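Local atomic coordinates of copper-containing nitrite reductase (Bradyrhizobium sp. ORS 375, PDB entry 6THE), a protein that catalyses the one-electron reduction of nitrite to nitric oxide, probably passing electrons from one copper centre to a second copper where nitrite is reduced. Residues D212-F217 and F268-P273; D237-F242 and A251-V256. All coordinates share one frame; numbering follows the deposited sequence.

Both interactions belong to the second half of the chain and reach one mixed beta sheet, in which strand 263-269 lies between strands 213-222 and 236-241. Interaction 1 pairs the ends of two neighbouring interior strands through three backbone hydrogen bonds, with aromatic and aliphatic packing on the buried face and a partly exposed Thr213-Lys269 pair on the other. Interaction 2, nested within the loop that interaction 1 closes, also extends across to the opposing sheet; it is more buried and almost wholly aliphatic, and a single weak backbone bond accompanies its valine, leucine and isoleucine contacts. The two meet where Asp237 accepts a weak hydrogen bond from the backbone N of Lys269.

Interaction 1 of 2, residues D212-F217 and F268-P273; sequences DTVRIF and FKVEVP
With CG of Phe268 between its backbone N and carbonyl carbon (chi1 54°) and CG1 of Val214 anti to its own N (chi1 174°), the two side chains lie side by side and point the same way. Val214 covers one face of the ring: its CB stands 4.1 Å from the ring centroid of Phe268, a CH-pi contact offset toward the rim, while Val214 CG1 touches Phe268 CZ at 3.7 Å. Ile216 approaches at the ring edge instead, its CD1 lying in the ring plane 3.6 Å from Phe268 CE1. The other methyl of Val214, CG2, meets Val270 CG2 just past the strand end. Strand 292-297 of the opposing sheet packs against this group, with Leu294 touching Phe268 and Val296 touching Val270, as expected inside the beta sandwich of a cupredoxin domain. An alanine in place of Phe268 would probably open a gap between the two sheets and leave Ile216 CD1 and Val214 CG1 without their aromatic partner. The backbones are antiparallel, and Val214 and Phe268 form a hydrogen-bonded pair: Val214 N donates to Phe268 O at 2.8 Å, and Phe268 N returns a bond to Val214 O at 3.0 Å. Beyond this pair, Val270 N reaches Asp212 O at 3.0 Å in a nearly straight bond (172°), so the backbone pairing continues past the last strand residue, Lys269. On the other face, Thr213 and Lys269 make a non-hydrogen-bonded pair in which Thr213 CG2 rests 3.8 Å from Lys269 CD. Their polar ends turn to other partners, Thr213 OG1 to Asp154 OD1 and Lys269 NZ to Gly211 O. Asp212 OD2 accepts a hydrogen bond from Lys209 N, and the Asp212 side chain comes to about 4 Å, nearest atoms, from a bound terbium ion.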
# COMPACT_ATOMS: atom_id res chain seq x y z
N ASP A 212 -20.18 11.41 -19.82
CA ASP A 212 -18.88 12.05 -19.83
C ASP A 212 -17.80 11.08 -19.36
O ASP A 212 -18.02 10.30 -18.43
CB ASP A 212 -18.86 13.31 -18.96
CG ASP A 212 -19.63 14.49 -19.55
OD1 ASP A 212 -19.88 14.48 -20.77
OD2 ASP A 212 -19.96 15.41 -18.78
N THR A 213 -16.65 11.13 -20.03
CA THR A 213 -15.44 10.46 -19.56
C THR A 213 -14.67 11.43 -18.68
O THR A 213 -14.33 12.53 -19.11
CB THR A 213 -14.60 9.91 -20.73
OG1 THR A 213 -14.40 10.96 -21.68
CG2 THR A 213 -15.24 8.72 -21.41
N VAL A 214 -14.41 11.00 -17.44
CA VAL A 214 -13.77 11.84 -16.43
C VAL A 214 -12.37 11.30 -16.17
O VAL A 214 -12.18 10.10 -16.01
CB VAL A 214 -14.62 11.90 -15.14
CG1 VAL A 214 -13.92 12.65 -14.02
CG2 VAL A 214 -16.00 12.48 -15.40
N ARG A 215 -11.39 12.22 -16.12
CA ARG A 215 -10.02 11.88 -15.78
C ARG A 215 -9.61 12.66 -14.53
O ARG A 215 -9.59 13.89 -14.54
CB ARG A 215 -9.09 12.16 -16.96
CG ARG A 215 -7.61 11.97 -16.66
CD ARG A 215 -6.83 11.51 -17.88
NE ARG A 215 -6.99 12.38 -19.04
CZ ARG A 215 -6.80 12.00 -20.30
NH1 ARG A 215 -6.98 12.88 -21.28
NH2 ARG A 215 -6.44 10.76 -20.58
N ILE A 216 -9.30 11.93 -13.46
CA ILE A 216 -8.85 12.53 -12.21
C ILE A 216 -7.34 12.33 -12.09
O ILE A 216 -6.86 11.20 -12.01
CB ILE A 216 -9.62 11.96 -11.00
CG1 ILE A 216 -11.11 12.30 -11.07
CG2 ILE A 216 -9.00 12.44 -9.69
CD1 ILE A 216 -11.96 11.57 -10.05
N PHE A 217 -6.61 13.45 -12.10
CA PHE A 217 -5.19 13.46 -11.79
C PHE A 217 -5.02 13.47 -10.28
O PHE A 217 -4.95 14.53 -9.66
CB PHE A 217 -4.49 14.65 -12.46
CG PHE A 217 -4.60 14.70 -13.96
CD1 PHE A 217 -3.83 13.88 -14.77
CD2 PHE A 217 -5.48 15.59 -14.57
CE1 PHE A 217 -3.94 13.94 -16.15
CE2 PHE A 217 -5.58 15.65 -15.95
CZ PHE A 217 -4.81 14.82 -16.74
N PHE A 268 -12.75 7.12 -15.97
CA PHE A 268 -14.00 6.38 -15.90
C PHE A 268 -15.09 7.09 -16.70
O PHE A 268 -15.04 8.30 -16.90
CB PHE A 268 -14.42 6.14 -14.44
CG PHE A 268 -14.52 7.37 -13.58
CD1 PHE A 268 -13.41 7.85 -12.90
CD2 PHE A 268 -15.72 8.04 -13.43
CE1 PHE A 268 -13.50 8.98 -12.10
CE2 PHE A 268 -15.81 9.18 -12.63
CZ PHE A 268 -14.70 9.64 -11.97
N LYS A 269 -16.06 6.29 -17.17
CA LYS A 269 -17.23 6.78 -17.87
C LYS A 269 -18.40 6.82 -16.90
O LYS A 269 -18.66 5.84 -16.20
CB LYS A 269 -17.53 5.85 -19.06
CG LYS A 269 -18.81 6.14 -19.84
CD LYS A 269 -18.61 7.05 -21.03
CE LYS A 269 -19.76 6.99 -22.01
NZ LYS A 269 -19.55 7.89 -23.17
N VAL A 270 -19.09 7.96 -16.85
CA VAL A 270 -20.25 8.13 -15.98
C VAL A 270 -21.51 7.83 -16.80
O VAL A 270 -21.72 8.42 -17.85
CB VAL A 270 -20.29 9.52 -15.33
CG1 VAL A 270 -21.42 9.63 -14.32
CG2 VAL A 270 -18.96 9.88 -14.68
N GLU A 271 -22.34 6.92 -16.28
CA GLU A 271 -23.45 6.36 -17.04
C GLU A 271 -24.78 6.71 -16.37
O GLU A 271 -25.81 6.74 -17.04
CB GLU A 271 -23.30 4.84 -17.16
CG GLU A 271 -22.03 4.41 -17.87
CD GLU A 271 -22.04 4.47 -19.39
OE1 GLU A 271 -22.89 5.19 -19.95
OE2 GLU A 271 -21.19 3.80 -20.01
N VAL A 272 -24.75 6.96 -15.06
CA VAL A 272 -25.95 7.12 -14.27
C VAL A 272 -25.90 8.46 -13.53
O VAL A 272 -24.87 8.80 -12.94
CB VAL A 272 -26.15 5.93 -13.30
CG1 VAL A 272 -27.21 6.19 -12.25
CG2 VAL A 272 -26.45 4.64 -14.05
N PRO A 273 -26.99 9.26 -13.54
CA PRO A 273 -27.04 10.53 -12.80
C PRO A 273 -27.15 10.33 -11.29
O PRO A 273 -27.65 9.30 -10.84
CB PRO A 273 -28.31 11.20 -13.34
CG PRO A 273 -29.20 10.05 -13.74
CD PRO A 273 -28.24 8.99 -14.27

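Interaction 2 of 2, residues D237-F242 and A251-V256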
# COMPACT_ATOMS: atom_id res chain seq x y z
N ASP A 237 -12.11 2.79 -15.39
CA ASP A 237 -11.91 2.11 -16.66
C ASP A 237 -10.42 1.88 -16.89
O ASP A 237 -10.02 0.79 -17.30
CB ASP A 237 -12.54 2.90 -17.82
CG ASP A 237 -14.05 3.06 -17.72
OD1 ASP A 237 -14.69 2.23 -17.04
OD2 ASP A 237 -14.58 4.02 -18.32
N LYS A 238 -9.62 2.91 -16.63
CA LYS A 238 -8.17 2.86 -16.80
C LYS A 238 -7.49 3.57 -15.64
O LYS A 238 -7.90 4.66 -15.25
CB LYS A 238 -7.77 3.46 -18.15
CG LYS A 238 -8.02 2.57 -19.36
CD LYS A 238 -8.01 3.32 -20.68
CE LYS A 238 -8.49 2.48 -21.84
NZ LYS A 238 -8.62 3.27 -23.08
N VAL A 239 -6.45 2.93 -15.09
CA VAL A 239 -5.66 3.49 -14.00
C VAL A 239 -4.18 3.39 -14.36
O VAL A 239 -3.67 2.31 -14.64
CB VAL A 239 -5.96 2.78 -12.66
CG1 VAL A 239 -4.97 3.17 -11.58
CG2 VAL A 239 -7.38 3.04 -12.18
N ASP A 240 -3.51 4.55 -14.35
CA ASP A 240 -2.06 4.61 -14.47
C ASP A 240 -1.45 4.50 -13.08
O ASP A 240 -1.47 5.46 -12.31
CB ASP A 240 -1.61 5.86 -15.23
CG ASP A 240 -2.10 5.90 -16.67
OD1 ASP A 240 -1.74 4.98 -17.44
OD2 ASP A 240 -2.83 6.85 -17.02
N LEU A 241 -0.94 3.30 -12.77
CA LEU A 241 -0.45 2.96 -11.44
C LEU A 241 0.81 3.76 -11.13
O LEU A 241 1.76 3.76 -11.92
CB LEU A 241 -0.20 1.45 -11.37
CG LEU A 241 -0.04 0.85 -9.97
CD1 LEU A 241 -1.36 0.88 -9.21
CD2 LEU A 241 0.49 -0.57 -10.05
N PHE A 242 0.80 4.43 -9.97
CA PHE A 242 1.88 5.29 -9.50
C PHE A 242 2.03 6.50 -10.42
O PHE A 242 3.00 7.25 -10.30
CB PHE A 242 3.18 4.51 -9.30
CG PHE A 242 3.08 3.33 -8.36
CD1 PHE A 242 2.75 3.51 -7.02
CD2 PHE A 242 3.33 2.04 -8.81
CE1 PHE A 242 2.67 2.43 -6.16
CE2 PHE A 242 3.24 0.96 -7.95
CZ PHE A 242 2.91 1.15 -6.63
N ALA A 251 -6.93 -2.06 -16.02
CA ALA A 251 -8.29 -1.91 -16.50
C ALA A 251 -9.28 -2.54 -15.51
O ALA A 251 -9.10 -3.67 -15.08
CB ALA A 251 -8.42 -2.51 -17.88
N GLY A 252 -10.32 -1.76 -15.17
CA GLY A 252 -11.43 -2.22 -14.36
C GLY A 252 -11.04 -2.41 -12.89
O GLY A 252 -11.10 -3.52 -12.37
N ILE A 253 -10.66 -1.31 -12.24
CA ILE A 253 -10.20 -1.33 -10.86
C ILE A 253 -11.18 -0.55 -9.98
O ILE A 253 -11.66 0.51 -10.37
CB ILE A 253 -8.74 -0.83 -10.75
CG1 ILE A 253 -7.74 -1.98 -10.87
CG2 ILE A 253 -8.51 -0.03 -9.48
CD1 ILE A 253 -7.55 -2.50 -12.28
N GLN A 254 -11.47 -1.10 -8.80
CA GLN A 254 -12.39 -0.51 -7.84
C GLN A 254 -11.64 0.49 -6.96
O GLN A 254 -12.06 1.65 -6.85
CB GLN A 254 -13.08 -1.60 -7.01
CG GLN A 254 -12.11 -2.56 -6.32
CD GLN A 254 -12.79 -3.67 -5.55
OE1 GLN A 254 -13.82 -3.48 -4.91
NE2 GLN A 254 -12.20 -4.86 -5.61
N THR A 255 -10.54 0.04 -6.35
CA THR A 255 -9.77 0.84 -5.41
C THR A 255 -8.28 0.70 -5.74
O THR A 255 -7.79 -0.41 -5.94
CB THR A 255 -10.08 0.41 -3.96
OG1 THR A 255 -11.50 0.39 -3.79
CG2 THR A 255 -9.46 1.32 -2.93
N VAL A 256 -7.59 1.84 -5.79
CA VAL A 256 -6.18 1.88 -6.16
C VAL A 256 -5.36 2.45 -5.00
O VAL A 256 -5.71 3.48 -4.43
CB VAL A 256 -5.96 2.66 -7.48
CG1 VAL A 256 -6.59 4.04 -7.46
CG2 VAL A 256 -4.48 2.73 -7.86
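This is a buried, mainly aliphatic contact that runs from the beta hairpin of strands 236-241 and 250-253, at one border of a mixed sheet, to the start of strand 256-258 in the opposing sheet; residues 251-256 leave the hairpin at a corner at Gly252. Val256 is the shared partner. Its CG2, anti to the backbone N, touches Val239 CG1 at 3.8 Å and Leu241 CD1 at 3.9 Å, and in both pairs the side chains slide past each other in opposite directions. Val239 uses its two methyls separately, because CG1 lies anti to its N (chi1 169°) while CG2 lies beside that N and faces Ile253 CG2 at a looser 4.2 Å. The CB atoms of Val239, Ile253 and Val256 all point toward the facing segment, and Phe236, next to Asp237, adds its side chain to those of Ile253 and Val256. The main chain is less regular. Asp237 and Lys238 both face Glu267 in a classic beta bulge, and Gly252 and Ile253 both face Phe236 in a G1 bulge, with Gly252 at a positive phi of 73°. One residue of each bulge takes part in the weak hydrogen bond from Gly252 N to Asp237 O (3.3 Å, 149°), and the same oxygen receives a CA-H contact from Ala251 CA at 3.3 Å. Ala251 CB also lies 3.7 Å from Asp237 O. Val256 opens strand 256-258 of the second sheet and touches Phe229 of strand 227-232, so the aliphatic group bridges the two sheets of a cupredoxin-type sandwich. The turn between the sheets also lies at the trimer interface, where Gln254 OE1 accepts a hydrogen bond from Val122 N of the second subunit and Thr255 OG1 bonds to Gly261 O of that same neighbour.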